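Local coordinates for esterase (Alcaligenes sp., PDB 1QLW) that hydrolyses carboxylic esters as a bacterial esterase of the alpha/beta-hydrolase family, at the interface of chains A and B. Residues are numbered along the deposited sequence; one frame, centred on the assembly and turned at random. Chains: chain A/B, Esterase.

The interface of chains A and B. Residues chain A 22, 46, 49, 109, 111; chain B 76, 169-173.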
ATOM      1  N   PHE A  22      11.618   3.406  -0.636  1.00 12.20           N
ATOM      2  CA  PHE A  22      11.014   4.509  -1.356  1.00 12.03           C
ATOM      3  C   PHE A  22      12.033   5.159  -2.267  1.00 12.85           C
ATOM      4  O   PHE A  22      13.241   5.151  -2.008  1.00 14.78           O
ATOM      5  CB  PHE A  22      10.495   5.600  -0.390  1.00 12.74           C
ATOM      6  CG  PHE A  22       9.220   5.153   0.272  1.00 12.32           C
ATOM      7  CD1 PHE A  22       9.225   4.287   1.360  1.00 13.34           C
ATOM      8  CD2 PHE A  22       7.990   5.591  -0.206  1.00 13.12           C
ATOM      9  CE1 PHE A  22       8.032   3.858   1.907  1.00 15.21           C
ATOM     10  CE2 PHE A  22       6.805   5.188   0.362  1.00 14.08           C
ATOM     11  CZ  PHE A  22       6.825   4.308   1.427  1.00 15.06           C
ATOM     12  N   THR A  46       7.671  15.100   3.825  1.00 13.42           N
ATOM     13  CA  THR A  46       8.181  14.610   2.535  1.00 13.21           C
ATOM     14  C   THR A  46       6.995  14.157   1.705  1.00 12.40           C
ATOM     15  O   THR A  46       6.174  13.356   2.172  1.00 13.84           O
ATOM     16  CB  THR A  46       9.144  13.441   2.767  1.00 13.66           C
ATOM     17  OG1 THR A  46      10.187  13.868   3.656  1.00 15.23           O
ATOM     18  CG2 THR A  46       9.756  12.961   1.461  1.00 14.62           C
ATOM     19  N   GLN A  49       7.346  11.039  -2.986  1.00 12.08           N
ATOM     20  CA  GLN A  49       8.105   9.806  -2.977  1.00 11.66           C
ATOM     21  C   GLN A  49       7.235   8.644  -3.468  1.00 11.56           C
ATOM     22  O   GLN A  49       6.011   8.642  -3.331  1.00 14.33           O
ATOM     23  CB  GLN A  49       8.622   9.506  -1.559  1.00 12.58           C
ATOM     24  CG  GLN A  49       7.546   9.281  -0.493  1.00 12.70           C
ATOM     25  CD  GLN A  49       7.146  10.553   0.202  1.00 13.26           C
ATOM     26  OE1 GLN A  49       7.173  11.629  -0.369  1.00 15.32           O
ATOM     27  NE2 GLN A  49       6.818  10.517   1.486  1.00 12.52           N
ATOM     28  N   ARG A 109       0.531   3.731  -0.649  1.00 10.61           N
ATOM     29  CA  ARG A 109       1.508   3.973   0.409  1.00 10.84           C
ATOM     30  C   ARG A 109       2.452   5.143   0.166  1.00 10.83           C
ATOM     31  O   ARG A 109       3.309   5.399   1.013  1.00 12.14           O
ATOM     32  CB  ARG A 109       2.249   2.668   0.662  1.00 11.55           C
ATOM     33  CG  ARG A 109       1.343   1.589   1.214  1.00 12.05           C
ATOM     34  CD  ARG A 109       2.045   0.274   1.404  1.00 13.01           C
ATOM     35  NE  ARG A 109       1.180  -0.643   2.151  1.00 12.40           N
ATOM     36  CZ  ARG A 109       1.585  -1.811   2.620  1.00 12.47           C
ATOM     37  NH1 ARG A 109       2.765  -2.319   2.262  1.00 13.93           N
ATOM     38  NH2 ARG A 109       0.828  -2.470   3.491  1.00 12.73           N
ATOM     39  N   ALA A 111       3.008   9.080  -0.073  1.00 11.76           N
ATOM     40  CA  ALA A 111       2.327  10.184   0.579  1.00 11.96           C
ATOM     41  C   ALA A 111       1.834  11.279  -0.353  1.00 11.77           C
ATOM     42  O   ALA A 111       2.535  11.732  -1.256  1.00 13.67           O
ATOM     43  CB  ALA A 111       3.284  10.851   1.568  1.00 12.58           C
TER
ATOM     44  N   MET B  76       3.914  -0.655   5.593  1.00 12.07           N
ATOM     45  CA  MET B  76       5.352  -0.481   5.440  1.00 11.88           C
ATOM     46  C   MET B  76       6.081  -0.464   6.786  1.00 11.85           C
ATOM     47  O   MET B  76       7.242  -0.876   6.849  1.00 12.37           O
ATOM     48  CB  MET B  76       5.631   0.825   4.703  1.00 12.73           C
ATOM     49  CG  MET B  76       7.083   1.252   4.608  1.00 12.75           C
ATOM     50  SD  MET B  76       8.033   0.125   3.556  1.00 12.20           S
ATOM     51  CE  MET B  76       9.702   0.754   3.858  1.00 14.45           C
ATOM     52  N   TRP B 169      11.149   9.357   6.920  1.00 13.15           N
ATOM     53  CA  TRP B 169      10.173  10.371   6.513  1.00 12.94           C
ATOM     54  C   TRP B 169       9.480   9.974   5.222  1.00 12.47           C
ATOM     55  O   TRP B 169       8.295  10.308   5.023  1.00 13.25           O
ATOM     56  CB  TRP B 169      10.791  11.747   6.345  1.00 13.88           C
ATOM     57  CG  TRP B 169      11.630  12.224   7.486  1.00 13.88           C
ATOM     58  CD1 TRP B 169      12.758  12.985   7.353  1.00 14.37           C
ATOM     59  CD2 TRP B 169      11.465  12.016   8.902  1.00 14.08           C
ATOM     60  NE1 TRP B 169      13.292  13.290   8.582  1.00 15.63           N
ATOM     61  CE2 TRP B 169      12.526  12.691   9.553  1.00 15.20           C
ATOM     62  CE3 TRP B 169      10.543  11.334   9.700  1.00 14.41           C
ATOM     63  CZ2 TRP B 169      12.671  12.692  10.943  1.00 15.70           C
ATOM     64  CZ3 TRP B 169      10.688  11.344  11.074  1.00 15.65           C
ATOM     65  CH2 TRP B 169      11.753  12.020  11.694  1.00 16.41           C
ATOM     66  N   GLN B 170      10.180   9.276   4.328  1.00 11.70           N
ATOM     67  CA  GLN B 170       9.546   8.824   3.099  1.00 11.77           C
ATOM     68  C   GLN B 170       8.368   7.894   3.347  1.00 11.32           C
ATOM     69  O   GLN B 170       7.449   7.880   2.504  1.00 12.19           O
ATOM     70  CB  GLN B 170      10.532   8.082   2.186  1.00 12.56           C
ATOM     71  CG  GLN B 170      11.571   8.944   1.504  1.00 13.51           C
ATOM     72  CD  GLN B 170      12.633   8.111   0.824  1.00 13.51           C
ATOM     73  OE1 GLN B 170      13.191   7.177   1.423  1.00 14.57           O
ATOM     74  NE2 GLN B 170      12.890   8.382  -0.455  1.00 14.72           N
ATOM     75  N   GLN B 171       8.344   7.099   4.420  1.00 12.04           N
ATOM     76  CA  GLN B 171       7.230   6.187   4.634  1.00 11.76           C
ATOM     77  C   GLN B 171       6.058   6.788   5.391  1.00 11.81           C
ATOM     78  O   GLN B 171       5.057   6.092   5.590  1.00 12.40           O
ATOM     79  CB  GLN B 171       7.661   4.858   5.261  1.00 12.17           C
ATOM     80  CG  GLN B 171       8.057   4.906   6.733  1.00 13.36           C
ATOM     81  CD  GLN B 171       8.318   3.516   7.264  1.00 12.79           C
ATOM     82  OE1 GLN B 171       9.415   2.933   7.034  1.00 15.30           O
ATOM     83  NE2 GLN B 171       7.355   2.961   7.945  1.00 11.48           N
ATOM     84  N   MET B 172       6.183   8.039   5.827  1.00 11.94           N
ATOM     85  CA  MET B 172       5.122   8.688   6.603  1.00 12.30           C
ATOM     86  C   MET B 172       4.115   9.336   5.661  1.00 12.27           C
ATOM     87  O   MET B 172       4.479   9.906   4.625  1.00 13.70           O
ATOM     88  CB  MET B 172       5.721   9.705   7.557  1.00 12.70           C
ATOM     89  CG  MET B 172       6.631   9.002   8.579  1.00 13.71           C
ATOM     90  SD  MET B 172       7.108  10.008   9.986  1.00 13.44           S
ATOM     91  CE  MET B 172       5.499  10.189  10.779  1.00 16.18           C
ATOM     92  N   VAL B 173       2.837   9.224   6.026  1.00 12.26           N
ATOM     93  CA  VAL B 173       1.737   9.638   5.181  1.00 11.33           C
ATOM     94  C   VAL B 173       0.688  10.379   5.970  1.00 11.83           C
ATOM     95  O   VAL B 173       0.564  10.206   7.196  1.00 12.78           O
ATOM     96  CB  VAL B 173       1.063   8.383   4.535  1.00 11.68           C
ATOM     97  CG1 VAL B 173       2.037   7.630   3.634  1.00 13.37           C
ATOM     98  CG2 VAL B 173       0.464   7.456   5.583  1.00 13.00           C
TER
HETATM   99  O   HOH W   1       3.925   4.231   3.640  1.00 12.64           O
HETATM  100  O   HOH W   2       4.877   7.665   1.481  1.00 12.82           O
HETATM  101  O   HOH W   3      13.710   4.433   1.173  1.00 15.21           O
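A:Gln49 meets B:Gln170 in one patch of the two-fold interface between two copies of an alpha/beta-hydrolase esterase, where the C-terminal end of helix 165-171 of chain B lies against strand 17-23 and loops of chain A; this pairing may or may not be the biological dimer. The amide NE2 of A:Gln49 gives a hydrogen bond of 2.9 Å to the backbone O of B:Gln170, 156° at the hydrogen, reaching that carbonyl from above its plane. The same NE2 also donates to A:Thr46 O at 3.0 Å, and both acceptors lie near the amide plane, which fixes the rotation of the group. The chain of A:Gln49 is kinked at its second torsion (chi2 -90°), which turns the amide aside towards A:Thr46 O. A leucine here would probably leave both carbonyls without this donor and the helix end less firmly tied to chain A. Water carries further polar links: water 2 connects B:Gln170 O, 2.8 Å away, to A:Arg109 O and A:Ala111 N, water 1 joins A:Arg109 O to B:Gln171 O, and water 3 lies between B:Gln170 OE1 and the backbone N of A:Phe22. Van der Waals contact gathers on the ring of A:Phe22. The carbonyl oxygen of B:Gln170 lies over one face, nearer the rim than the centre and 3.5 Å from CE2, while CE1 meets CB of B:Gln171 at 3.5 Å. B:Met76 CG meets the rim of the ring, level with it, 3.9 Å from CE1. The side chain of B:Gln170, stretched out past CG (chi2 170°), runs antiparallel past A:Phe22, its amide carbon CD against CB of the phenylalanine. Farther along, the methyl CB of A:Ala111 touches B:Met172 O at 3.4 Å.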